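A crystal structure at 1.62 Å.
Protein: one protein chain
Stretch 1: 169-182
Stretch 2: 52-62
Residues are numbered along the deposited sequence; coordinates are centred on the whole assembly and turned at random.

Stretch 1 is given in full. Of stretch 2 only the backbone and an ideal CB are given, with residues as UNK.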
# COMPACT_ATOMS: atom_id res chain seq x y z
N GLN A 169 10.72 13.50 6.80
CA GLN A 169 9.56 14.24 6.43
C GLN A 169 9.58 14.65 4.96
O GLN A 169 9.36 15.78 4.64
CB GLN A 169 9.24 15.40 7.36
CG GLN A 169 8.88 14.97 8.76
CD GLN A 169 7.54 14.21 8.88
OE1 GLN A 169 7.49 13.10 9.31
NE2 GLN A 169 6.50 14.85 8.51
N THR A 170 9.80 13.66 4.10
CA THR A 170 9.82 13.83 2.66
C THR A 170 8.68 13.07 2.01
O THR A 170 8.05 12.29 2.62
CB THR A 170 11.09 13.33 2.03
OG1 THR A 170 11.26 11.96 2.31
CG2 THR A 170 12.23 14.05 2.62
N GLN A 171 8.47 13.36 0.74
CA GLN A 171 7.52 12.70 -0.11
C GLN A 171 8.16 12.51 -1.46
O GLN A 171 8.99 13.25 -1.84
CB GLN A 171 6.28 13.55 -0.31
CG GLN A 171 5.64 14.04 0.94
CD GLN A 171 6.46 15.06 1.61
OE1 GLN A 171 6.98 15.93 0.96
NE2 GLN A 171 6.62 14.94 2.91
N SER A 172 7.78 11.47 -2.18
CA SER A 172 8.30 11.27 -3.52
C SER A 172 7.51 12.04 -4.55
O SER A 172 7.99 12.43 -5.56
CB SER A 172 8.36 9.77 -3.83
OG SER A 172 7.10 9.27 -3.83
N GLY A 173 6.25 12.22 -4.29
CA GLY A 173 5.37 12.90 -5.20
C GLY A 173 4.79 11.98 -6.21
O GLY A 173 3.92 12.34 -6.98
N GLY A 174 5.28 10.77 -6.19
CA GLY A 174 4.79 9.79 -7.11
C GLY A 174 5.83 8.72 -7.28
O GLY A 174 6.69 8.60 -6.49
N LEU A 175 5.74 7.98 -8.38
CA LEU A 175 6.67 6.91 -8.66
C LEU A 175 8.02 7.43 -9.06
O LEU A 175 8.11 8.18 -9.97
CB LEU A 175 6.12 6.05 -9.78
CG LEU A 175 4.89 5.35 -9.30
CD1 LEU A 175 3.93 5.03 -10.37
CD2 LEU A 175 5.23 4.13 -8.50
N VAL A 176 9.05 7.01 -8.37
CA VAL A 176 10.39 7.36 -8.70
C VAL A 176 11.28 6.12 -8.78
O VAL A 176 10.90 5.08 -8.34
CB VAL A 176 10.96 8.38 -7.72
CG1 VAL A 176 10.10 9.50 -7.64
CG2 VAL A 176 11.11 7.79 -6.39
N ASP A 177 12.46 6.24 -9.34
CA ASP A 177 13.26 5.08 -9.55
C ASP A 177 13.55 4.46 -8.18
O ASP A 177 13.68 5.15 -7.25
CB ASP A 177 14.53 5.45 -10.29
CG ASP A 177 15.37 4.26 -10.65
OD1 ASP A 177 14.84 3.18 -10.85
OD2 ASP A 177 16.60 4.38 -10.74
N SER A 178 13.58 3.15 -8.09
CA SER A 178 13.70 2.48 -6.82
C SER A 178 15.07 2.35 -6.24
O SER A 178 16.01 2.15 -6.91
CB SER A 178 13.05 1.10 -6.86
OG SER A 178 13.05 0.50 -5.62
N GLY A 179 15.12 2.36 -4.94
CA GLY A 179 16.34 2.10 -4.23
C GLY A 179 16.51 0.65 -3.82
O GLY A 179 17.41 0.31 -3.14
N TYR A 180 15.61 -0.21 -4.26
CA TYR A 180 15.60 -1.55 -3.75
C TYR A 180 16.91 -2.27 -3.97
O TYR A 180 17.40 -2.91 -3.13
CB TYR A 180 14.48 -2.42 -4.38
CG TYR A 180 14.59 -3.84 -3.89
CD1 TYR A 180 14.05 -4.21 -2.69
CD2 TYR A 180 15.27 -4.79 -4.58
CE1 TYR A 180 14.19 -5.44 -2.20
CE2 TYR A 180 15.40 -6.03 -4.10
CZ TYR A 180 14.87 -6.35 -2.91
OH TYR A 180 15.02 -7.55 -2.39
N GLU A 181 17.46 -2.17 -5.15
CA GLU A 181 18.62 -2.95 -5.45
C GLU A 181 19.83 -2.56 -4.61
O GLU A 181 20.58 -3.37 -4.24
CB GLU A 181 18.91 -2.89 -6.94
CG GLU A 181 17.92 -3.74 -7.73
CD GLU A 181 16.58 -3.03 -8.02
OE1 GLU A 181 16.42 -1.86 -7.68
OE2 GLU A 181 15.72 -3.67 -8.62
N GLU A 182 20.00 -1.29 -4.41
CA GLU A 182 21.08 -0.82 -3.58
C GLU A 182 20.86 -1.25 -2.12
O GLU A 182 21.74 -1.69 -1.48
CB GLU A 182 21.26 0.69 -3.73
CG GLU A 182 21.67 1.15 -5.13
CD GLU A 182 23.16 0.87 -5.51
OE1 GLU A 182 23.96 0.35 -4.72
OE2 GLU A 182 23.54 1.20 -6.63
N UNK A 52 13.45 -9.82 -15.82
CA UNK A 52 14.03 -8.83 -14.95
C UNK A 52 12.94 -7.91 -14.38
O UNK A 52 12.03 -7.57 -15.06
CB UNK A 52 15.09 -8.02 -15.70
N UNK A 53 13.07 -7.53 -13.13
CA UNK A 53 12.07 -6.76 -12.47
C UNK A 53 12.45 -5.30 -12.48
O UNK A 53 13.53 -4.96 -12.14
CB UNK A 53 11.86 -7.26 -11.04
N UNK A 54 11.52 -4.48 -12.89
CA UNK A 54 11.62 -3.05 -12.87
C UNK A 54 10.87 -2.56 -11.61
O UNK A 54 9.78 -2.97 -11.35
CB UNK A 54 11.06 -2.44 -14.15
N UNK A 55 11.56 -1.74 -10.83
CA UNK A 55 11.07 -1.33 -9.56
C UNK A 55 10.96 0.16 -9.45
O UNK A 55 11.80 0.86 -9.88
CB UNK A 55 11.97 -1.88 -8.45
N UNK A 56 9.87 0.60 -8.86
CA UNK A 56 9.65 1.99 -8.52
C UNK A 56 9.16 2.14 -7.06
O UNK A 56 8.52 1.28 -6.55
CB UNK A 56 8.64 2.61 -9.49
N UNK A 57 9.48 3.27 -6.45
CA UNK A 57 9.10 3.57 -5.08
C UNK A 57 8.17 4.77 -4.99
O UNK A 57 8.27 5.64 -5.76
CB UNK A 57 10.35 3.82 -4.23
N UNK A 58 7.32 4.80 -3.97
CA UNK A 58 6.49 5.97 -3.69
C UNK A 58 6.28 6.13 -2.18
O UNK A 58 5.87 5.18 -1.52
CB UNK A 58 5.14 5.85 -4.41
N UNK A 59 6.55 7.31 -1.64
CA UNK A 59 6.41 7.49 -0.22
C UNK A 59 5.80 8.83 0.15
O UNK A 59 5.84 9.76 -0.63
CB UNK A 59 7.78 7.34 0.45
N UNK A 60 5.26 8.88 1.35
CA UNK A 60 4.75 10.12 1.90
C UNK A 60 4.91 10.12 3.41
O UNK A 60 5.14 9.12 3.97
CB UNK A 60 3.28 10.32 1.51
N UNK A 61 4.81 11.30 4.00
CA UNK A 61 4.95 11.40 5.44
C UNK A 61 4.02 12.43 6.03
O UNK A 61 3.52 13.25 5.33
CB UNK A 61 6.40 11.74 5.81
N UNK A 62 3.79 12.32 7.35
CA UNK A 62 3.08 13.30 8.16
C UNK A 62 3.87 13.52 9.45
O UNK A 62 4.46 12.62 9.93
CB UNK A 62 1.65 12.84 8.46

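At positions 52, 53 and 54 the ideal CB has nothing of stretch 1 within 5.5 Å, so the visible atoms barely constrain the choice. Position 52 is out of reach of stretch 1, and any side chain would do; it is Asp52. At position 53 the CB points toward stretch 1 but across open space, so an aliphatic or a polar side chain could be accommodated; it is Ile53, whose end leads away. At position 54 the CB points away, which again leaves the choice open; it is Val54.

At position 55 the CB points toward stretch 1, 3.5 Å from Ser178 CB and 4.2 Å from Glu181 OE2. A long basic side chain, lysine or arginine, could reach the carboxylate; a shorter polar one would also fit. The residue is Arg55: NH1 donates to Glu181 OE2 at 2.9 Å and 157° in a salt bridge. The carboxylate oxygen sits at the guanidinium edge, while Tyr180 CD2 lies over one face.

Position 56 points sideways, its CB 3.9 Å from Leu175 CD2, with the Asp177 carboxylate within reach of a long side chain. Aliphatic or basic residues would suit. Arg56 places NH1 3.5 Å from Asp177 OD1, but that oxygen lies well out of the guanidinium plane, so the salt bridge is one of charge alone.

At position 57 the backbone pairs antiparallel with Val176: N to Val176 O and Val176 N to the O of 57, both 3.0 Å. The CB is 4.4 Å from Ser178 CA, near two donors, Ser178 OG and Gly179 N, which favours a short acceptor such as aspartate or asparagine. Asp57 takes both, OD1 from Ser178 OG at 2.6 Å and OD2 from Gly179 N at 3.0 Å, just before the helix that begins at Tyr180.

Position 58 has its CB 3.8 Å from Gly174 O and 4.4 Å from Leu175 CD2; a compact aliphatic fits. Val58 brings CG1 to 4.4 Å from Leu175 CD2.

At position 59 the CB points sideways, but Ser172 CB, Val176 CG2 and Thr170 OG1 outline space for a large side chain, aromatic or long aliphatic. The backbone N donates to Ser172 OG and the O accepts from Ser172 N, both at 3.0 Å. Trp59 lays its six-membered ring under Ser172 CB, 3.5 Å from CB to centroid and 7° off the normal, and its NE1 donates to Thr170 OG1 at 2.9 Å.

Position 60 points sideways, its CB 4.4 Å from Gln171 CG; many residues would do. It is Val60.

At position 61 the CB points toward stretch 1, 3.6 Å from the acceptor Thr170 O. A small donor, serine or threonine, suits this spacing. Ser61 OG donates to Thr170 O at 2.9 Å.

Position 62 points away, leaving the choice open; it is Glu62.

Stretch 2 52-62: DIVRRDVWVSE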
# COMPACT_ATOMS: atom_id res chain seq x y z
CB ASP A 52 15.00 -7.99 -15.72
CG ASP A 52 16.01 -8.81 -16.38
OD1 ASP A 52 17.11 -8.89 -15.83
OD2 ASP A 52 15.74 -9.37 -17.44
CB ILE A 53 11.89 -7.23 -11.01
CG1 ILE A 53 11.60 -8.71 -10.94
CG2 ILE A 53 10.75 -6.54 -10.36
CD1 ILE A 53 10.40 -9.13 -11.71
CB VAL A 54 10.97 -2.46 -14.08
CG1 VAL A 54 10.86 -1.01 -13.97
CG2 VAL A 54 11.72 -2.85 -15.33
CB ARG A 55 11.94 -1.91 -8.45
CG ARG A 55 11.85 -3.43 -8.33
CD ARG A 55 12.65 -4.01 -7.25
NE ARG A 55 12.39 -5.41 -7.04
CZ ARG A 55 13.17 -6.39 -7.43
NH1 ARG A 55 14.26 -6.14 -8.07
NH2 ARG A 55 12.85 -7.62 -7.17
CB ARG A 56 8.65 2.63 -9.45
CG ARG A 56 8.98 2.56 -10.89
CD ARG A 56 9.95 3.57 -11.25
NE ARG A 56 10.17 3.59 -12.68
CZ ARG A 56 11.11 2.90 -13.27
NH1 ARG A 56 11.97 2.20 -12.57
NH2 ARG A 56 11.24 2.97 -14.57
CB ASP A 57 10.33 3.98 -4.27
CG ASP A 57 11.39 2.88 -4.14
OD1 ASP A 57 11.11 1.76 -4.41
OD2 ASP A 57 12.50 3.19 -3.71
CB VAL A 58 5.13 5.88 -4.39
CG1 VAL A 58 4.51 4.51 -4.18
CG2 VAL A 58 4.20 6.98 -3.88
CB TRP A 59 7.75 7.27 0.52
CG TRP A 59 8.78 8.28 0.25
CD1 TRP A 59 8.99 9.42 0.92
CD2 TRP A 59 9.76 8.23 -0.78
NE1 TRP A 59 10.04 10.10 0.40
CE2 TRP A 59 10.54 9.39 -0.65
CE3 TRP A 59 10.09 7.32 -1.77
CZ2 TRP A 59 11.56 9.67 -1.50
CZ3 TRP A 59 11.11 7.60 -2.59
CH2 TRP A 59 11.84 8.76 -2.45
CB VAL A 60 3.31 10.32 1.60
CG1 VAL A 60 3.13 10.49 0.12
CG2 VAL A 60 2.50 9.22 2.11
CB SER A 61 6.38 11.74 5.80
OG SER A 61 6.82 12.86 5.13
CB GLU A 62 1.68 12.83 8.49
CG GLU A 62 0.79 12.82 7.29
CD GLU A 62 -0.59 12.27 7.49
OE1 GLU A 62 -0.96 11.94 8.60
OE2 GLU A 62 -1.31 12.19 6.50
O HOH W 1 4.45 11.23 -2.64
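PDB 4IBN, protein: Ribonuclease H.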